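Local coordinates for putative amidohydrolase (Unidentified, PDB 3MKV), which probably works as a zinc-dependent prolidase of the amidohydrolase superfamily, hydrolysing dipeptides that end in proline, at residues E26-S38 with G370-V382. Residues are numbered along the deposited sequence; the frame is centred on the assembly and turned at random.
Sequences EILIEDGFIREVS and GRIVPGAHADVLV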
loop_
_atom_site.group_PDB
_atom_site.type_symbol
_atom_site.label_atom_id
_atom_site.label_comp_id
_atom_site.label_asym_id
_atom_site.label_seq_id
_atom_site.Cartn_x
_atom_site.Cartn_y
_atom_site.Cartn_z
ATOM N N GLU A 26 -22.289 39.060 -49.766
ATOM C CA GLU A 26 -22.972 39.277 -48.506
ATOM C C GLU A 26 -23.061 37.946 -47.759
ATOM O O GLU A 26 -23.166 36.877 -48.381
ATOM C CB GLU A 26 -24.360 39.876 -48.744
ATOM C CG GLU A 26 -24.321 41.296 -49.313
ATOM C CD GLU A 26 -25.688 41.964 -49.325
ATOM O OE1 GLU A 26 -25.736 43.202 -49.466
ATOM O OE2 GLU A 26 -26.714 41.259 -49.192
ATOM N N ILE A 27 -22.997 38.002 -46.430
ATOM C CA ILE A 27 -23.007 36.785 -45.630
ATOM C C ILE A 27 -24.172 36.789 -44.648
ATOM O O ILE A 27 -24.386 37.757 -43.923
ATOM C CB ILE A 27 -21.675 36.601 -44.872
ATOM C CG1 ILE A 27 -20.495 37.016 -45.756
ATOM C CG2 ILE A 27 -21.518 35.159 -44.418
ATOM C CD1 ILE A 27 -19.230 37.304 -44.986
ATOM N N LEU A 28 -24.934 35.703 -44.643
ATOM C CA LEU A 28 -26.091 35.594 -43.769
ATOM C C LEU A 28 -25.810 34.644 -42.612
ATOM O O LEU A 28 -25.683 33.437 -42.803
ATOM C CB LEU A 28 -27.310 35.114 -44.551
ATOM C CG LEU A 28 -28.598 34.929 -43.742
ATOM C CD1 LEU A 28 -29.134 36.268 -43.249
ATOM C CD2 LEU A 28 -29.639 34.206 -44.574
ATOM N N ILE A 29 -25.703 35.205 -41.412
ATOM C CA ILE A 29 -25.476 34.422 -40.211
ATOM C C ILE A 29 -26.742 34.356 -39.381
ATOM O O ILE A 29 -27.371 35.381 -39.124
ATOM C CB ILE A 29 -24.376 35.050 -39.337
ATOM C CG1 ILE A 29 -23.014 34.852 -39.998
ATOM C CG2 ILE A 29 -24.411 34.466 -37.922
ATOM C CD1 ILE A 29 -22.992 35.335 -41.416
ATOM N N GLU A 30 -27.113 33.156 -38.958
ATOM C CA GLU A 30 -28.207 33.020 -38.009
ATOM C C GLU A 30 -28.092 31.750 -37.174
ATOM O O GLU A 30 -27.863 30.659 -37.702
ATOM C CB GLU A 30 -29.557 33.090 -38.720
ATOM C CG GLU A 30 -29.860 31.894 -39.586
ATOM C CD GLU A 30 -31.088 32.114 -40.436
ATOM O OE1 GLU A 30 -31.087 33.066 -41.248
ATOM O OE2 GLU A 30 -32.053 31.333 -40.294
ATOM N N ASP A 31 -28.245 31.913 -35.863
ATOM C CA ASP A 31 -28.171 30.794 -34.923
ATOM C C ASP A 31 -26.847 30.028 -34.969
ATOM O O ASP A 31 -26.828 28.794 -35.024
ATOM C CB ASP A 31 -29.343 29.837 -35.133
ATOM C CG ASP A 31 -30.638 30.370 -34.559
ATOM O OD1 ASP A 31 -31.683 29.724 -34.771
ATOM O OD2 ASP A 31 -30.613 31.432 -33.895
ATOM N N GLY A 32 -25.744 30.768 -34.951
ATOM C CA GLY A 32 -24.427 30.164 -34.841
ATOM C C GLY A 32 -23.766 29.752 -36.140
ATOM O O GLY A 32 -22.570 29.484 -36.166
ATOM N N PHE A 33 -24.527 29.702 -37.225
ATOM C CA PHE A 33 -23.980 29.190 -38.480
ATOM C C PHE A 33 -24.083 30.153 -39.654
ATOM O O PHE A 33 -24.975 31.000 -39.704
ATOM C CB PHE A 33 -24.645 27.864 -38.845
ATOM C CG PHE A 33 -24.368 26.768 -37.870
ATOM C CD1 PHE A 33 -23.286 25.923 -38.050
ATOM C CD2 PHE A 33 -25.181 26.585 -36.762
ATOM C CE1 PHE A 33 -23.023 24.905 -37.147
ATOM C CE2 PHE A 33 -24.926 25.569 -35.850
ATOM C CZ PHE A 33 -23.845 24.726 -36.044
ATOM N N ILE A 34 -23.150 30.017 -40.591
ATOM C CA ILE A 34 -23.237 30.698 -41.873
ATOM C C ILE A 34 -24.380 30.085 -42.676
ATOM O O ILE A 34 -24.431 28.871 -42.865
ATOM C CB ILE A 34 -21.951 30.533 -42.690
ATOM C CG1 ILE A 34 -20.741 31.039 -41.896
ATOM C CG2 ILE A 34 -22.108 31.200 -44.048
ATOM C CD1 ILE A 34 -20.982 32.354 -41.226
ATOM N N ARG A 35 -25.291 30.924 -43.150
ATOM C CA ARG A 35 -26.493 30.439 -43.806
ATOM C C ARG A 35 -26.397 30.635 -45.315
ATOM O O ARG A 35 -26.720 29.733 -46.092
ATOM C CB ARG A 35 -27.724 31.157 -43.246
ATOM C CG ARG A 35 -29.046 30.595 -43.726
ATOM C CD ARG A 35 -29.377 29.271 -43.046
ATOM N NE ARG A 35 -30.078 28.369 -43.955
ATOM C CZ ARG A 35 -30.627 27.212 -43.595
ATOM N NH1 ARG A 35 -30.578 26.807 -42.331
ATOM N NH2 ARG A 35 -31.238 26.460 -44.504
ATOM N N GLU A 36 -25.945 31.816 -45.723
ATOM C CA GLU A 36 -25.785 32.120 -47.136
ATOM C C GLU A 36 -24.549 32.972 -47.372
ATOM O O GLU A 36 -24.161 33.782 -46.528
ATOM C CB GLU A 36 -27.018 32.838 -47.685
ATOM C CG GLU A 36 -28.295 32.015 -47.646
ATOM C CD GLU A 36 -29.537 32.845 -47.947
ATOM O OE1 GLU A 36 -30.587 32.590 -47.315
ATOM O OE2 GLU A 36 -29.456 33.757 -48.806
ATOM N N VAL A 37 -23.937 32.775 -48.533
ATOM C CA VAL A 37 -22.772 33.535 -48.935
ATOM C C VAL A 37 -22.864 33.773 -50.443
ATOM O O VAL A 37 -22.357 32.973 -51.234
ATOM C CB VAL A 37 -21.466 32.770 -48.603
ATOM C CG1 VAL A 37 -20.244 33.579 -49.014
ATOM C CG2 VAL A 37 -21.407 32.420 -47.121
ATOM N N SER A 38 -23.524 34.859 -50.844
ATOM C CA SER A 38 -23.681 35.160 -52.267
ATOM C C SER A 38 -23.283 36.585 -52.606
ATOM O O SER A 38 -23.094 37.419 -51.721
ATOM C CB SER A 38 -25.120 34.914 -52.729
ATOM O OG SER A 38 -25.945 36.026 -52.426
ATOM N N GLY A 370 -12.651 27.484 -40.496
ATOM C CA GLY A 370 -11.604 27.992 -41.372
ATOM C C GLY A 370 -12.056 28.504 -42.731
ATOM O O GLY A 370 -11.234 28.945 -43.536
ATOM N N ARG A 371 -13.360 28.442 -42.989
ATOM C CA ARG A 371 -13.934 28.886 -44.258
ATOM C C ARG A 371 -15.335 29.450 -44.033
ATOM O O ARG A 371 -16.179 28.812 -43.398
ATOM C CB ARG A 371 -14.026 27.713 -45.239
ATOM C CG ARG A 371 -12.746 27.393 -45.998
ATOM C CD ARG A 371 -12.772 27.917 -47.436
ATOM N NE ARG A 371 -14.008 27.555 -48.131
ATOM C CZ ARG A 371 -14.136 27.463 -49.455
ATOM N NH1 ARG A 371 -13.097 27.687 -50.249
ATOM N NH2 ARG A 371 -15.307 27.135 -49.984
ATOM N N ILE A 372 -15.590 30.640 -44.568
ATOM C CA ILE A 372 -16.932 31.216 -44.505
ATOM C C ILE A 372 -17.833 30.633 -45.600
ATOM O O ILE A 372 -17.926 31.184 -46.698
ATOM C CB ILE A 372 -16.894 32.752 -44.605
ATOM C CG1 ILE A 372 -16.243 33.349 -43.358
ATOM C CG2 ILE A 372 -18.291 33.310 -44.781
ATOM C CD1 ILE A 372 -15.700 34.739 -43.575
ATOM N N VAL A 373 -18.476 29.507 -45.288
ATOM C CA VAL A 373 -19.350 28.804 -46.221
ATOM C C VAL A 373 -20.641 28.412 -45.519
ATOM O O VAL A 373 -20.661 28.260 -44.299
ATOM C CB VAL A 373 -18.703 27.502 -46.762
ATOM C CG1 VAL A 373 -17.564 27.807 -47.710
ATOM C CG2 VAL A 373 -18.239 26.608 -45.614
ATOM N N PRO A 374 -21.732 28.247 -46.291
ATOM C CA PRO A 374 -23.018 27.863 -45.706
ATOM C C PRO A 374 -22.914 26.558 -44.924
ATOM O O PRO A 374 -22.393 25.565 -45.438
ATOM C CB PRO A 374 -23.924 27.674 -46.929
ATOM C CG PRO A 374 -23.311 28.509 -47.983
ATOM C CD PRO A 374 -21.824 28.434 -47.748
ATOM N N GLY A 375 -23.414 26.572 -43.691
ATOM C CA GLY A 375 -23.434 25.383 -42.849
ATOM C C GLY A 375 -22.278 25.356 -41.868
ATOM O O GLY A 375 -22.272 24.546 -40.942
ATOM N N ALA A 376 -21.305 26.248 -42.078
ATOM C CA ALA A 376 -20.123 26.362 -41.223
ATOM C C ALA A 376 -20.419 27.162 -39.958
ATOM O O ALA A 376 -21.448 27.832 -39.858
ATOM C CB ALA A 376 -18.965 27.013 -41.996
ATOM N N HIS A 377 -19.514 27.100 -38.991
ATOM C CA HIS A 377 -19.687 27.877 -37.763
ATOM C C HIS A 377 -19.496 29.360 -38.055
ATOM O O HIS A 377 -18.568 29.745 -38.769
ATOM C CB HIS A 377 -18.717 27.421 -36.666
ATOM C CG HIS A 377 -19.064 26.094 -36.071
ATOM N ND1 HIS A 377 -18.445 24.922 -36.449
ATOM C CD2 HIS A 377 -19.977 25.751 -35.130
ATOM C CE1 HIS A 377 -18.962 23.914 -35.769
ATOM N NE2 HIS A 377 -19.889 24.391 -34.959
ATOM N N ALA A 378 -20.385 30.185 -37.512
ATOM C CA ALA A 378 -20.274 31.623 -37.686
ATOM C C ALA A 378 -19.182 32.152 -36.769
ATOM O O ALA A 378 -19.450 32.875 -35.802
ATOM C CB ALA A 378 -21.602 32.317 -37.413
ATOM N N ASP A 379 -17.953 31.744 -37.074
ATOM C CA ASP A 379 -16.755 32.317 -36.481
ATOM C C ASP A 379 -16.203 33.267 -37.524
ATOM O O ASP A 379 -15.632 32.835 -38.528
ATOM C CB ASP A 379 -15.715 31.227 -36.183
ATOM C CG ASP A 379 -16.201 30.196 -35.165
ATOM O OD1 ASP A 379 -17.387 30.235 -34.750
ATOM O OD2 ASP A 379 -15.378 29.338 -34.775
ATOM N N VAL A 380 -16.400 34.562 -37.304
ATOM C CA VAL A 380 -16.066 35.559 -38.319
ATOM C C VAL A 380 -15.237 36.693 -37.750
ATOM O O VAL A 380 -15.458 37.131 -36.627
ATOM C CB VAL A 380 -17.340 36.178 -38.948
ATOM C CG1 VAL A 380 -16.966 37.137 -40.056
ATOM C CG2 VAL A 380 -18.257 35.093 -39.475
ATOM N N LEU A 381 -14.284 37.168 -38.538
ATOM C CA LEU A 381 -13.524 38.360 -38.187
ATOM C C LEU A 381 -13.778 39.481 -39.195
ATOM O O LEU A 381 -14.092 39.230 -40.366
ATOM C CB LEU A 381 -12.024 38.063 -38.163
ATOM C CG LEU A 381 -11.496 36.910 -37.320
ATOM C CD1 LEU A 381 -9.965 37.025 -37.199
ATOM C CD2 LEU A 381 -12.163 36.914 -35.948
ATOM N N VAL A 382 -13.633 40.716 -38.734
ATOM C CA VAL A 382 -13.552 41.854 -39.639
ATOM C C VAL A 382 -12.229 42.553 -39.389
ATOM O O VAL A 382 -11.948 42.977 -38.274
ATOM C CB VAL A 382 -14.716 42.847 -39.438
ATOM C CG1 VAL A 382 -14.345 44.216 -39.995
ATOM C CG2 VAL A 382 -15.968 42.326 -40.098
#
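In the beta-sandwich domain beside the zinc-binding barrel, the hairpin of strands 26-30 and 33-38, closed by a type I' turn from Glu30 to Phe33, meets the loop 370-379 that leads into strand 380-382. Two backbone hydrogen bonds flank a single bridge between Phe33 and His377, an antiparallel non-hydrogen-bonded pair: Ala378 N gives to Gly32 O (2.7 Å) and Ile34 N to Ala376 O (2.9 Å). A third runs from Gly375 N, within the type II turn Val373 to Ala376, to Ile34 O with an N-H...O angle of 175°. Ile34 fills the middle: its CB lies 3.1 Å from Val373 O, while CG1, anti to the carbonyl carbon (chi1 -57°), carries CD1 to 3.9 Å from Ala378 CB and 4.2 Å from Val380 CG2. Ile372 CG2 meets Ile27 CG2 at 3.7 Å and Val37 CG2 at 4.0 Å, crossing both side chains at about a right angle. At the other end Ile29 CG2 packs on Ala378 CB, and Met405 of strand 403-406 touches both residues. Phe33 runs alongside His377, with CE1 3.6 Å above the imidazole plane near the ring's rim and the planes 31° apart; His377 ND1 is hydrogen-bonded to Lys368 O, which probably restrains that ring. Main-chain bonds thus set the alignment of hairpin and loop, while aliphatic contacts, with Met405, cover part of the hairpin's inner face.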